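Single-strand DNA-binding protein (Agrobacterium tumefaciens, PDB 3BTP) binds single-stranded DNA regardless of its sequence and mediates nuclear uptake of the transferred T-DNA strand during crown gall transformation. Local coordinates at residues A[450-461]-A[477-485]. Sequence-based numbering, arbitrary orientation.
Sequences QAAVIVADGPNL and QKDVLIADR
Strands 453-456 and 480-485 are antiparallel neighbours in a closed beta barrel, and Ile454 and Leu481 form their hydrogen-bonded pair. The axes of the two short strand segments come within 4.8 Å, their N-to-C directions 157° apart. Ile454 N donates to Leu481 O at 2.9 Å. In return Leu481 N reaches Ile454 O at 3.0 Å. The C=O...N angle of this second bond, 167°, places the donor almost in line with the carbonyl. At one end Ala456 N meets Asp479 O at 2.8 Å, in the carbonyl plane. At the other, Ala483 N binds Ala452 O at 2.8 Å from above that carbonyl's plane, well out of it, although its N-H points almost straight at the oxygen. In the barrel, strand 480-485 lies between 453-456 and 494-497, and strand alternation sends successive side chains to opposite faces. On one face the Val453 and Val480 side chains cross at a slant, CG1 to CG1 at 3.9 Å, and Leu515 of helix 510-515 packs against Val453. On the other, CG1 of Ile454 lies between backbone N and carbonyl carbon (chi1 64°), which brings it 3.9 Å from Leu481 CB; Tyr495 touches both residues. Between the backbones, Val453 CA makes a CA-H...O contact of 3.2 Å with Leu481 O.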
# COMPACT_ATOMS: atom_id res chain seq x y z
N GLN A 450 -14.11 -20.36 -11.63
CA GLN A 450 -13.63 -19.53 -10.54
C GLN A 450 -13.05 -20.34 -9.33
O GLN A 450 -13.44 -21.45 -9.07
CB GLN A 450 -14.71 -18.50 -10.20
CG GLN A 450 -15.76 -18.96 -9.32
CD GLN A 450 -17.00 -18.17 -9.51
OE1 GLN A 450 -17.16 -17.53 -10.55
NE2 GLN A 450 -17.91 -18.22 -8.54
N ALA A 451 -12.02 -19.83 -8.68
CA ALA A 451 -11.53 -20.48 -7.46
C ALA A 451 -12.67 -20.79 -6.42
O ALA A 451 -13.66 -20.03 -6.28
CB ALA A 451 -10.48 -19.64 -6.84
N ALA A 452 -12.52 -21.90 -5.71
CA ALA A 452 -13.52 -22.34 -4.72
C ALA A 452 -13.56 -21.48 -3.43
O ALA A 452 -14.55 -21.37 -2.79
CB ALA A 452 -13.30 -23.82 -4.38
N VAL A 453 -12.44 -20.85 -3.12
CA VAL A 453 -12.30 -20.02 -1.94
C VAL A 453 -11.50 -18.83 -2.41
O VAL A 453 -10.59 -18.98 -3.23
CB VAL A 453 -11.49 -20.72 -0.87
CG1 VAL A 453 -11.27 -19.79 0.37
CG2 VAL A 453 -12.09 -22.07 -0.50
N ILE A 454 -11.92 -17.65 -1.98
CA ILE A 454 -11.06 -16.50 -2.04
C ILE A 454 -10.84 -15.84 -0.67
O ILE A 454 -11.69 -15.88 0.18
CB ILE A 454 -11.48 -15.51 -3.20
CG1 ILE A 454 -12.85 -14.90 -3.00
CG2 ILE A 454 -11.41 -16.25 -4.57
CD1 ILE A 454 -13.15 -13.97 -4.09
N VAL A 455 -9.69 -15.23 -0.47
CA VAL A 455 -9.36 -14.71 0.82
C VAL A 455 -8.99 -13.23 0.73
O VAL A 455 -8.11 -12.90 -0.02
CB VAL A 455 -8.14 -15.54 1.50
CG1 VAL A 455 -7.83 -14.96 2.88
CG2 VAL A 455 -8.51 -17.08 1.61
N ALA A 456 -9.59 -12.38 1.57
CA ALA A 456 -9.32 -10.97 1.61
C ALA A 456 -8.00 -10.66 2.33
O ALA A 456 -7.72 -11.16 3.38
CB ALA A 456 -10.51 -10.21 2.27
N ASP A 457 -7.18 -9.81 1.74
CA ASP A 457 -5.83 -9.61 2.24
C ASP A 457 -5.40 -8.28 1.67
O ASP A 457 -4.89 -8.23 0.55
CB ASP A 457 -4.95 -10.71 1.65
CG ASP A 457 -3.47 -10.56 2.02
OD1 ASP A 457 -3.13 -10.15 3.19
OD2 ASP A 457 -2.66 -10.89 1.10
N GLY A 458 -5.64 -7.22 2.41
CA GLY A 458 -5.56 -5.89 1.88
C GLY A 458 -6.72 -5.56 0.93
O GLY A 458 -7.84 -6.07 1.08
N PRO A 459 -6.47 -4.66 -0.04
CA PRO A 459 -7.43 -4.31 -1.07
C PRO A 459 -7.45 -5.29 -2.25
O PRO A 459 -7.70 -4.89 -3.39
CB PRO A 459 -7.05 -2.89 -1.45
CG PRO A 459 -5.66 -2.75 -1.11
CD PRO A 459 -5.26 -3.84 -0.12
N ASN A 460 -7.22 -6.57 -1.96
CA ASN A 460 -7.40 -7.59 -2.94
C ASN A 460 -7.79 -8.96 -2.27
O ASN A 460 -7.54 -9.17 -1.07
CB ASN A 460 -6.22 -7.64 -3.92
CG ASN A 460 -4.92 -8.30 -3.35
OD1 ASN A 460 -4.78 -8.61 -2.16
ND2 ASN A 460 -4.00 -8.54 -4.25
N LEU A 461 -8.47 -9.82 -3.04
CA LEU A 461 -8.83 -11.15 -2.63
C LEU A 461 -7.94 -12.08 -3.39
O LEU A 461 -7.78 -11.94 -4.58
CB LEU A 461 -10.29 -11.45 -2.95
CG LEU A 461 -11.49 -10.63 -2.33
CD1 LEU A 461 -11.25 -9.99 -0.99
CD2 LEU A 461 -11.94 -9.61 -3.17
N GLN A 477 -13.13 -17.66 9.87
CA GLN A 477 -12.48 -16.39 9.48
C GLN A 477 -13.41 -15.54 8.62
O GLN A 477 -14.10 -15.99 7.67
CB GLN A 477 -11.10 -16.57 8.82
CG GLN A 477 -10.32 -15.27 8.63
CD GLN A 477 -9.55 -14.81 9.89
OE1 GLN A 477 -10.03 -13.94 10.65
NE2 GLN A 477 -8.34 -15.39 10.11
N LYS A 478 -13.44 -14.28 9.00
CA LYS A 478 -14.29 -13.31 8.36
C LYS A 478 -13.65 -12.76 7.11
O LYS A 478 -14.18 -11.84 6.51
CB LYS A 478 -14.64 -12.21 9.34
CG LYS A 478 -13.48 -11.60 10.07
CD LYS A 478 -13.99 -10.35 10.84
CE LYS A 478 -15.23 -9.71 10.11
NZ LYS A 478 -15.57 -8.28 10.44
N ASP A 479 -12.50 -13.32 6.75
CA ASP A 479 -11.71 -12.90 5.63
C ASP A 479 -11.88 -13.88 4.43
O ASP A 479 -11.42 -13.59 3.29
CB ASP A 479 -10.26 -12.84 6.08
CG ASP A 479 -9.82 -11.43 6.56
OD1 ASP A 479 -10.70 -10.57 6.88
OD2 ASP A 479 -8.58 -11.17 6.58
N VAL A 480 -12.61 -14.98 4.69
CA VAL A 480 -12.75 -16.14 3.84
C VAL A 480 -14.13 -16.22 3.17
O VAL A 480 -15.12 -16.11 3.81
CB VAL A 480 -12.44 -17.40 4.65
CG1 VAL A 480 -12.62 -18.67 3.80
CG2 VAL A 480 -11.01 -17.32 5.21
N LEU A 481 -14.13 -16.35 1.85
CA LEU A 481 -15.33 -16.37 1.00
C LEU A 481 -15.30 -17.66 0.19
O LEU A 481 -14.27 -18.06 -0.34
CB LEU A 481 -15.35 -15.16 0.02
CG LEU A 481 -15.45 -13.74 0.62
CD1 LEU A 481 -14.49 -12.81 -0.05
CD2 LEU A 481 -16.83 -13.22 0.42
N ILE A 482 -16.49 -18.23 0.04
CA ILE A 482 -16.71 -19.56 -0.48
C ILE A 482 -17.50 -19.42 -1.77
O ILE A 482 -18.49 -18.66 -1.82
CB ILE A 482 -17.45 -20.44 0.56
CG1 ILE A 482 -16.83 -20.29 1.97
CG2 ILE A 482 -17.46 -21.95 0.09
CD1 ILE A 482 -15.40 -20.92 2.08
N ALA A 483 -17.04 -20.11 -2.81
CA ALA A 483 -17.81 -20.17 -4.06
C ALA A 483 -19.05 -20.99 -3.84
O ALA A 483 -18.94 -22.20 -3.67
CB ALA A 483 -16.99 -20.76 -5.25
N ASP A 484 -20.20 -20.34 -3.88
CA ASP A 484 -21.46 -20.98 -3.62
C ASP A 484 -21.91 -21.95 -4.71
O ASP A 484 -21.47 -21.88 -5.87
CB ASP A 484 -22.56 -19.91 -3.38
CG ASP A 484 -22.19 -18.92 -2.28
OD1 ASP A 484 -21.62 -19.33 -1.24
OD2 ASP A 484 -22.43 -17.73 -2.47
N ARG A 485 -22.82 -22.83 -4.31
CA ARG A 485 -23.38 -23.85 -5.14
C ARG A 485 -24.87 -23.85 -4.84
O ARG A 485 -25.26 -23.63 -3.70
CB ARG A 485 -22.73 -25.22 -4.84
CG ARG A 485 -21.52 -25.41 -5.60
CD ARG A 485 -20.98 -26.71 -5.39
NE ARG A 485 -19.58 -26.80 -5.80
CZ ARG A 485 -19.11 -27.14 -7.01
NH1 ARG A 485 -19.89 -27.44 -8.03
NH2 ARG A 485 -17.81 -27.18 -7.19